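Local coordinates for hypothetical protein BT_3535 (Bacteroides thetaiotaomicron VPI-5482, PDB 3KNY) that is of unknown function but has two domains and is probably a membrane-attached lipoprotein, at residues H135-Y140 against L197-G202; T131-S136 against V208-T213. All coordinates share one frame; numbering follows the deposited sequence.

Interaction 1: residues H135-Y140 against L197-G202; sequences HSLGPY and LSFKDG
Phe199 meets His135 and Pro139 with different parts of its ring. Its CZ points over the centre of the imidazole face, 3.7 Å from CG of His135. The two rings form a T-shaped (edge-to-face) pair, with centroids 5.0 Å apart and planes at 75°. Pro139 covers one face of the Phe199 ring. The CG of Pro139 stands 3.6 Å from the centroid of the Phe199 ring, 8° off its normal, a CH-pi contact. At the phenyl edge lies Leu137 CD1, 4.2 Å from CE1 of Phe199. The same methyl touches the carboxylate of Asp201, 3.5 Å from OD2. An alanine at Phe199 would probably leave the His135 face and Pro139 CG without their partner and open a gap beneath the loop.

The imidazole is itself held in place. Leu137 N donates to ND1 of His135 at 2.9 Å, in the ring plane and nearly straight at 170°. This bond lies within a type I turn from His135 to Gly138, closed by Gly138 N to His135 O. Farther out, Pro172 and Val206 also touch Phe199. The loop is the connection of a beta hairpin, strands 124-134 and 140-149, packed by its side chains on strand 188-201 of the other sheet.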
ATOM      1  N   HIS A 135      -7.520   9.513  -8.330  1.00 28.83           N
ATOM      2  CA  HIS A 135      -8.352  10.700  -8.389  1.00 28.72           C
ATOM      3  C   HIS A 135      -9.797  10.238  -8.592  1.00 27.93           C
ATOM      4  O   HIS A 135     -10.045   9.188  -9.210  1.00 27.12           O
ATOM      5  CB  HIS A 135      -7.905  11.638  -9.518  1.00 28.90           C
ATOM      6  CG  HIS A 135      -8.536  12.994  -9.453  1.00 28.02           C
ATOM      7  ND1 HIS A 135      -9.832  13.231  -9.861  1.00 25.82           N
ATOM      8  CD2 HIS A 135      -8.051  14.185  -9.034  1.00 24.89           C
ATOM      9  CE1 HIS A 135     -10.127  14.503  -9.674  1.00 22.30           C
ATOM     10  NE2 HIS A 135      -9.062  15.107  -9.172  1.00 24.41           N
ATOM     11  N   SER A 136     -10.743  11.025  -8.082  1.00 27.39           N
ATOM     12  CA  SER A 136     -12.159  10.679  -8.217  1.00 27.48           C
ATOM     13  C   SER A 136     -12.521  10.512  -9.657  1.00 27.47           C
ATOM     14  O   SER A 136     -13.318   9.647  -9.987  1.00 30.22           O
ATOM     15  CB  SER A 136     -13.069  11.714  -7.581  1.00 25.51           C
ATOM     16  OG  SER A 136     -12.798  12.996  -8.100  1.00 30.21           O
ATOM     17  N   LEU A 137     -11.921  11.308 -10.528  1.00 26.75           N
ATOM     18  CA  LEU A 137     -12.203  11.184 -11.963  1.00 25.83           C
ATOM     19  C   LEU A 137     -11.488   9.994 -12.595  1.00 24.84           C
ATOM     20  O   LEU A 137     -11.673   9.765 -13.756  1.00 25.62           O
ATOM     21  CB  LEU A 137     -11.852  12.483 -12.713  1.00 24.14           C
ATOM     22  CG  LEU A 137     -12.719  13.703 -12.360  1.00 21.93           C
ATOM     23  CD1 LEU A 137     -12.110  14.990 -12.889  1.00 16.28           C
ATOM     24  CD2 LEU A 137     -14.116  13.519 -12.914  1.00 10.55           C
ATOM     25  N   GLY A 138     -10.662   9.247 -11.860  1.00 26.41           N
ATOM     26  CA  GLY A 138     -10.053   8.013 -12.409  1.00 27.59           C
ATOM     27  C   GLY A 138      -8.531   7.866 -12.466  1.00 28.94           C
ATOM     28  O   GLY A 138      -8.004   6.790 -12.190  1.00 29.95           O
ATOM     29  N   PRO A 139      -7.813   8.920 -12.876  1.00 29.32           N
ATOM     30  CA  PRO A 139      -6.374   8.829 -12.968  1.00 28.83           C
ATOM     31  C   PRO A 139      -5.720   8.452 -11.644  1.00 27.58           C
ATOM     32  O   PRO A 139      -6.178   8.859 -10.585  1.00 25.08           O
ATOM     33  CB  PRO A 139      -5.988  10.240 -13.397  1.00 30.43           C
ATOM     34  CG  PRO A 139      -7.108  10.652 -14.229  1.00 29.31           C
ATOM     35  CD  PRO A 139      -8.294  10.170 -13.482  1.00 28.79           C
ATOM     36  N   TYR A 140      -4.651   7.674 -11.723  1.00 27.85           N
ATOM     37  CA  TYR A 140      -4.038   7.102 -10.537  1.00 28.84           C
ATOM     38  C   TYR A 140      -2.509   7.189 -10.585  1.00 27.32           C
ATOM     39  O   TYR A 140      -1.930   7.334 -11.649  1.00 27.10           O
ATOM     40  CB  TYR A 140      -4.471   5.628 -10.403  1.00 29.21           C
ATOM     41  CG  TYR A 140      -4.103   4.763 -11.590  1.00 27.71           C
ATOM     42  CD1 TYR A 140      -2.765   4.448 -11.865  1.00 33.55           C
ATOM     43  CD2 TYR A 140      -5.080   4.266 -12.458  1.00 33.98           C
ATOM     44  CE1 TYR A 140      -2.403   3.661 -12.979  1.00 28.96           C
ATOM     45  CE2 TYR A 140      -4.724   3.481 -13.583  1.00 30.22           C
ATOM     46  CZ  TYR A 140      -3.385   3.190 -13.821  1.00 30.20           C
ATOM     47  OH  TYR A 140      -3.015   2.421 -14.881  1.00 37.88           O
ATOM     48  N   LEU A 197       0.581  15.366 -10.391  1.00 23.19           N
ATOM     49  CA  LEU A 197      -0.161  14.577 -11.375  1.00 21.36           C
ATOM     50  C   LEU A 197      -0.896  15.578 -12.217  1.00 19.39           C
ATOM     51  O   LEU A 197      -1.535  16.467 -11.672  1.00 17.78           O
ATOM     52  CB  LEU A 197      -1.153  13.641 -10.694  1.00 21.16           C
ATOM     53  CG  LEU A 197      -2.142  12.820 -11.527  1.00 27.80           C
ATOM     54  CD1 LEU A 197      -1.414  11.766 -12.412  1.00 16.60           C
ATOM     55  CD2 LEU A 197      -3.215  12.166 -10.584  1.00 22.91           C
ATOM     56  N   SER A 198      -0.762  15.468 -13.540  1.00 19.54           N
ATOM     57  CA  SER A 198      -1.479  16.358 -14.461  1.00 20.99           C
ATOM     58  C   SER A 198      -2.279  15.493 -15.374  1.00 21.44           C
ATOM     59  O   SER A 198      -1.786  14.462 -15.802  1.00 20.11           O
ATOM     60  CB  SER A 198      -0.520  17.180 -15.325  1.00 18.84           C
ATOM     61  OG  SER A 198       0.235  18.035 -14.502  1.00 31.85           O
ATOM     62  N   PHE A 199      -3.514  15.908 -15.663  1.00 22.14           N
ATOM     63  CA  PHE A 199      -4.351  15.220 -16.645  1.00 22.40           C
ATOM     64  C   PHE A 199      -5.443  16.121 -17.184  1.00 21.63           C
ATOM     65  O   PHE A 199      -5.778  17.163 -16.614  1.00 20.44           O
ATOM     66  CB  PHE A 199      -4.937  13.913 -16.083  1.00 25.13           C
ATOM     67  CG  PHE A 199      -5.904  14.094 -14.928  1.00 25.52           C
ATOM     68  CD1 PHE A 199      -7.256  14.230 -15.150  1.00 27.92           C
ATOM     69  CD2 PHE A 199      -5.466  14.051 -13.629  1.00 28.14           C
ATOM     70  CE1 PHE A 199      -8.147  14.373 -14.089  1.00 29.18           C
ATOM     71  CE2 PHE A 199      -6.358  14.205 -12.565  1.00 31.54           C
ATOM     72  CZ  PHE A 199      -7.696  14.357 -12.799  1.00 27.14           C
ATOM     73  N   LYS A 200      -5.964  15.719 -18.323  1.00 23.94           N
ATOM     74  CA  LYS A 200      -7.087  16.406 -18.943  1.00 26.80           C
ATOM     75  C   LYS A 200      -8.397  15.832 -18.418  1.00 25.62           C
ATOM     76  O   LYS A 200      -8.557  14.611 -18.337  1.00 25.98           O
ATOM     77  CB  LYS A 200      -7.049  16.227 -20.469  1.00 28.03           C
ATOM     78  CG  LYS A 200      -5.843  16.864 -21.181  1.00 36.77           C
ATOM     79  CD  LYS A 200      -5.911  18.402 -21.199  1.00 47.40           C
ATOM     80  CE  LYS A 200      -6.831  18.948 -22.307  1.00 54.16           C
ATOM     81  NZ  LYS A 200      -7.175  20.398 -22.092  1.00 55.06           N
ATOM     82  N   ASP A 201      -9.304  16.724 -18.035  1.00 25.26           N
ATOM     83  CA  ASP A 201     -10.710  16.407 -17.798  1.00 23.43           C
ATOM     84  C   ASP A 201     -11.488  17.117 -18.887  1.00 23.10           C
ATOM     85  O   ASP A 201     -12.172  18.093 -18.620  1.00 24.81           O
ATOM     86  CB  ASP A 201     -11.139  16.936 -16.437  1.00 24.07           C
ATOM     87  CG  ASP A 201     -12.602  16.688 -16.139  1.00 25.64           C
ATOM     88  OD1 ASP A 201     -13.214  15.782 -16.756  1.00 26.43           O
ATOM     89  OD2 ASP A 201     -13.128  17.414 -15.269  1.00 32.38           O
ATOM     90  N   GLY A 202     -11.370  16.652 -20.124  1.00 22.95           N
ATOM     91  CA  GLY A 202     -11.999  17.353 -21.245  1.00 23.52           C
ATOM     92  C   GLY A 202     -11.209  18.621 -21.480  1.00 24.59           C
ATOM     93  O   GLY A 202      -9.987  18.570 -21.563  1.00 27.28           O
TER

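Interaction 2: residues T131-S136 against V208-T213; sequences TLYTHS and VTVQKT
Leu132 and Lys212 mark the nearest backbone approach here, with CA atoms 6.0 Å apart. Strands 131-134 and 208-213 run roughly antiparallel, their directions 144° apart. They belong to different sheets, and side chains fill the space between them: this is face-to-face packing of two beta sheets. The strand axes come within 6.8 Å. A classic beta bulge puts Leu132 and Tyr133 together opposite Ile141 of strand 140-149.

Tyr133 is the central side chain. Val210 touches it with both methyls, CG1 at the base and CG2 over the ring. CG1 of Val210 touches CB of Tyr133 at 4.0 Å. CG2 of Val210 lies over one ring face, offset toward the rim, 4.2 Å from the centroid in a CH-pi contact. On the opposite face is the backbone N of His135, also offset toward the rim. Farther along, CG1 of Val208 reaches OH of Tyr133 at 3.9 Å. The other methyl of Val208, CG2, meets the imidazole edge at CD2 of His135.

Val10 of strand 7-10 also touches Tyr133, Val208 and Lys212. The contact is buried.

At the other end, CD2 of Leu132 rests against the backbone of Thr213, 3.8 Å from its carbonyl C. The hydroxyl of Thr213 is engaged by Ser192. Lys212 takes part through its aliphatic stem, which is bent at chi2 and chi3. Its CB, CG and CD gather round the carbonyl O of Leu132, with CB and CG each 3.5 Å from that oxygen.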
ATOM      1  N   THR A 131      -1.103   0.997  -5.051  1.00 32.95           N
ATOM      2  CA  THR A 131      -1.754   2.166  -5.624  1.00 29.96           C
ATOM      3  C   THR A 131      -1.648   3.256  -4.613  1.00 31.02           C
ATOM      4  O   THR A 131      -2.254   3.164  -3.557  1.00 36.76           O
ATOM      5  CB  THR A 131      -3.199   1.915  -5.978  1.00 28.34           C
ATOM      6  OG1 THR A 131      -3.230   0.932  -7.008  1.00 30.61           O
ATOM      7  CG2 THR A 131      -3.859   3.189  -6.481  1.00 17.44           C
ATOM      8  N   LEU A 132      -0.877   4.286  -4.939  1.00 29.55           N
ATOM      9  CA  LEU A 132      -0.598   5.354  -3.993  1.00 28.54           C
ATOM     10  C   LEU A 132      -1.702   6.375  -3.972  1.00 27.84           C
ATOM     11  O   LEU A 132      -1.898   7.023  -2.952  1.00 27.53           O
ATOM     12  CB  LEU A 132       0.716   6.048  -4.305  1.00 26.05           C
ATOM     13  CG  LEU A 132       1.977   5.233  -4.051  1.00 27.86           C
ATOM     14  CD1 LEU A 132       3.190   6.070  -4.463  1.00 22.84           C
ATOM     15  CD2 LEU A 132       2.045   4.804  -2.576  1.00 20.38           C
ATOM     16  N   TYR A 133      -2.418   6.523  -5.085  1.00 25.03           N
ATOM     17  CA  TYR A 133      -3.421   7.572  -5.186  1.00 23.92           C
ATOM     18  C   TYR A 133      -4.350   7.318  -6.346  1.00 24.97           C
ATOM     19  O   TYR A 133      -3.931   6.775  -7.361  1.00 25.42           O
ATOM     20  CB  TYR A 133      -2.750   8.942  -5.323  1.00 23.41           C
ATOM     21  CG  TYR A 133      -3.690  10.054  -5.713  1.00 23.40           C
ATOM     22  CD1 TYR A 133      -4.527  10.625  -4.794  1.00 17.30           C
ATOM     23  CD2 TYR A 133      -3.753  10.516  -7.022  1.00 29.48           C
ATOM     24  CE1 TYR A 133      -5.402  11.643  -5.150  1.00 25.13           C
ATOM     25  CE2 TYR A 133      -4.618  11.529  -7.387  1.00 25.86           C
ATOM     26  CZ  TYR A 133      -5.443  12.084  -6.442  1.00 26.99           C
ATOM     27  OH  TYR A 133      -6.313  13.075  -6.787  1.00 28.20           O
ATOM     28  N   THR A 134      -5.623   7.685  -6.175  1.00 27.22           N
ATOM     29  CA  THR A 134      -6.629   7.554  -7.248  1.00 27.77           C
ATOM     30  C   THR A 134      -7.512   8.762  -7.242  1.00 27.68           C
ATOM     31  O   THR A 134      -8.158   9.034  -6.260  1.00 30.73           O
ATOM     32  CB  THR A 134      -7.533   6.326  -7.082  1.00 26.98           C
ATOM     33  OG1 THR A 134      -6.719   5.148  -7.001  1.00 31.09           O
ATOM     34  CG2 THR A 134      -8.431   6.218  -8.254  1.00 19.48           C
ATOM     35  N   HIS A 135      -7.520   9.513  -8.330  1.00 28.83           N
ATOM     36  CA  HIS A 135      -8.352  10.700  -8.389  1.00 28.72           C
ATOM     37  C   HIS A 135      -9.797  10.238  -8.592  1.00 27.93           C
ATOM     38  O   HIS A 135     -10.045   9.188  -9.210  1.00 27.12           O
ATOM     39  CB  HIS A 135      -7.905  11.638  -9.518  1.00 28.90           C
ATOM     40  CG  HIS A 135      -8.536  12.994  -9.453  1.00 28.02           C
ATOM     41  ND1 HIS A 135      -9.832  13.231  -9.861  1.00 25.82           N
ATOM     42  CD2 HIS A 135      -8.051  14.185  -9.034  1.00 24.89           C
ATOM     43  CE1 HIS A 135     -10.127  14.503  -9.674  1.00 22.30           C
ATOM     44  NE2 HIS A 135      -9.062  15.107  -9.172  1.00 24.41           N
ATOM     45  N   SER A 136     -10.743  11.025  -8.082  1.00 27.39           N
ATOM     46  CA  SER A 136     -12.159  10.679  -8.217  1.00 27.48           C
ATOM     47  C   SER A 136     -12.521  10.512  -9.657  1.00 27.47           C
ATOM     48  O   SER A 136     -13.318   9.647  -9.987  1.00 30.22           O
ATOM     49  CB  SER A 136     -13.069  11.714  -7.581  1.00 25.51           C
ATOM     50  OG  SER A 136     -12.798  12.996  -8.100  1.00 30.21           O
ATOM     51  N   VAL A 208      -2.653  17.989  -9.583  1.00 25.70           N
ATOM     52  CA  VAL A 208      -2.759  17.624  -8.180  1.00 27.36           C
ATOM     53  C   VAL A 208      -1.365  17.338  -7.657  1.00 27.41           C
ATOM     54  O   VAL A 208      -0.624  16.566  -8.263  1.00 27.89           O
ATOM     55  CB  VAL A 208      -3.649  16.365  -7.980  1.00 28.96           C
ATOM     56  CG1 VAL A 208      -3.882  16.093  -6.506  1.00 25.25           C
ATOM     57  CG2 VAL A 208      -4.954  16.554  -8.684  1.00 25.62           C
ATOM     58  N   THR A 209      -1.006  17.982  -6.549  1.00 26.59           N
ATOM     59  CA  THR A 209       0.252  17.715  -5.878  1.00 24.87           C
ATOM     60  C   THR A 209      -0.077  16.560  -4.987  1.00 24.02           C
ATOM     61  O   THR A 209      -1.058  16.626  -4.266  1.00 26.42           O
ATOM     62  CB  THR A 209       0.762  18.930  -5.091  1.00 24.61           C
ATOM     63  OG1 THR A 209       1.041  19.970  -6.023  1.00 28.72           O
ATOM     64  CG2 THR A 209       2.057  18.617  -4.391  1.00 24.63           C
ATOM     65  N   VAL A 210       0.694  15.482  -5.098  1.00 22.24           N
ATOM     66  CA  VAL A 210       0.426  14.254  -4.372  1.00 22.20           C
ATOM     67  C   VAL A 210       1.618  13.808  -3.535  1.00 22.32           C
ATOM     68  O   VAL A 210       2.707  13.624  -4.047  1.00 24.65           O
ATOM     69  CB  VAL A 210       0.083  13.126  -5.318  1.00 22.79           C
ATOM     70  CG1 VAL A 210      -0.154  11.832  -4.524  1.00 23.19           C
ATOM     71  CG2 VAL A 210      -1.146  13.512  -6.175  1.00 22.42           C
ATOM     72  N   GLN A 211       1.407  13.633  -2.238  1.00 21.87           N
ATOM     73  CA  GLN A 211       2.448  13.128  -1.354  1.00 20.81           C
ATOM     74  C   GLN A 211       1.851  11.944  -0.599  1.00 19.83           C
ATOM     75  O   GLN A 211       1.037  12.152   0.299  1.00 22.67           O
ATOM     76  CB  GLN A 211       2.894  14.211  -0.391  1.00 17.93           C
ATOM     77  CG  GLN A 211       3.535  15.390  -1.046  1.00 23.43           C
ATOM     78  CD  GLN A 211       3.846  16.505  -0.052  1.00 19.95           C
ATOM     79  OE1 GLN A 211       3.003  17.279   0.315  1.00 31.91           O
ATOM     80  NE2 GLN A 211       5.059  16.571   0.367  1.00 31.16           N
ATOM     81  N   LYS A 212       2.243  10.718  -0.962  1.00 19.24           N
ATOM     82  CA  LYS A 212       1.685   9.501  -0.364  1.00 24.10           C
ATOM     83  C   LYS A 212       2.707   8.408  -0.129  1.00 23.60           C
ATOM     84  O   LYS A 212       3.743   8.392  -0.771  1.00 25.13           O
ATOM     85  CB  LYS A 212       0.564   8.942  -1.263  1.00 27.43           C
ATOM     86  CG  LYS A 212      -0.594   9.890  -1.396  1.00 27.88           C
ATOM     87  CD  LYS A 212      -1.901   9.296  -0.989  1.00 30.99           C
ATOM     88  CE  LYS A 212      -2.630  10.231  -0.100  1.00 38.49           C
ATOM     89  NZ  LYS A 212      -3.916   9.707   0.361  1.00 38.50           N
ATOM     90  N   THR A 213       2.395   7.486   0.782  1.00 23.64           N
ATOM     91  CA  THR A 213       3.274   6.366   1.083  1.00 24.73           C
ATOM     92  C   THR A 213       2.464   5.077   1.204  1.00 26.92           C
ATOM     93  O   THR A 213       1.438   5.026   1.854  1.00 28.42           O
ATOM     94  CB  THR A 213       4.079   6.603   2.371  1.00 25.91           C
ATOM     95  OG1 THR A 213       4.931   7.745   2.200  1.00 29.36           O
ATOM     96  CG2 THR A 213       4.958   5.409   2.718  1.00 19.39           C
TER

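Both interactions join the antiparallel sheet containing strand 124-134 to the mixed sheet containing strands 188-201 and 204-217. Those last two strands are neighbours, and Leu197 N lies 2.7 Å from Val208 O, a probable hydrogen bond between the contacts. Interaction 2 is buried, its centre about 12 Å from the centre of the chain, and depends mainly on aliphatic groups against one tyrosine. Interaction 1 is partly buried, its centre about 20 Å from that of the chain. There a loop replaces the strand, one phenylalanine meets an imidazole and a proline, and an exposed leucine meets a carboxylate. His135 belongs to both. Leu197 CD2 packs on Tyr133 CE2 at 3.5 Å, making the contacts continuous.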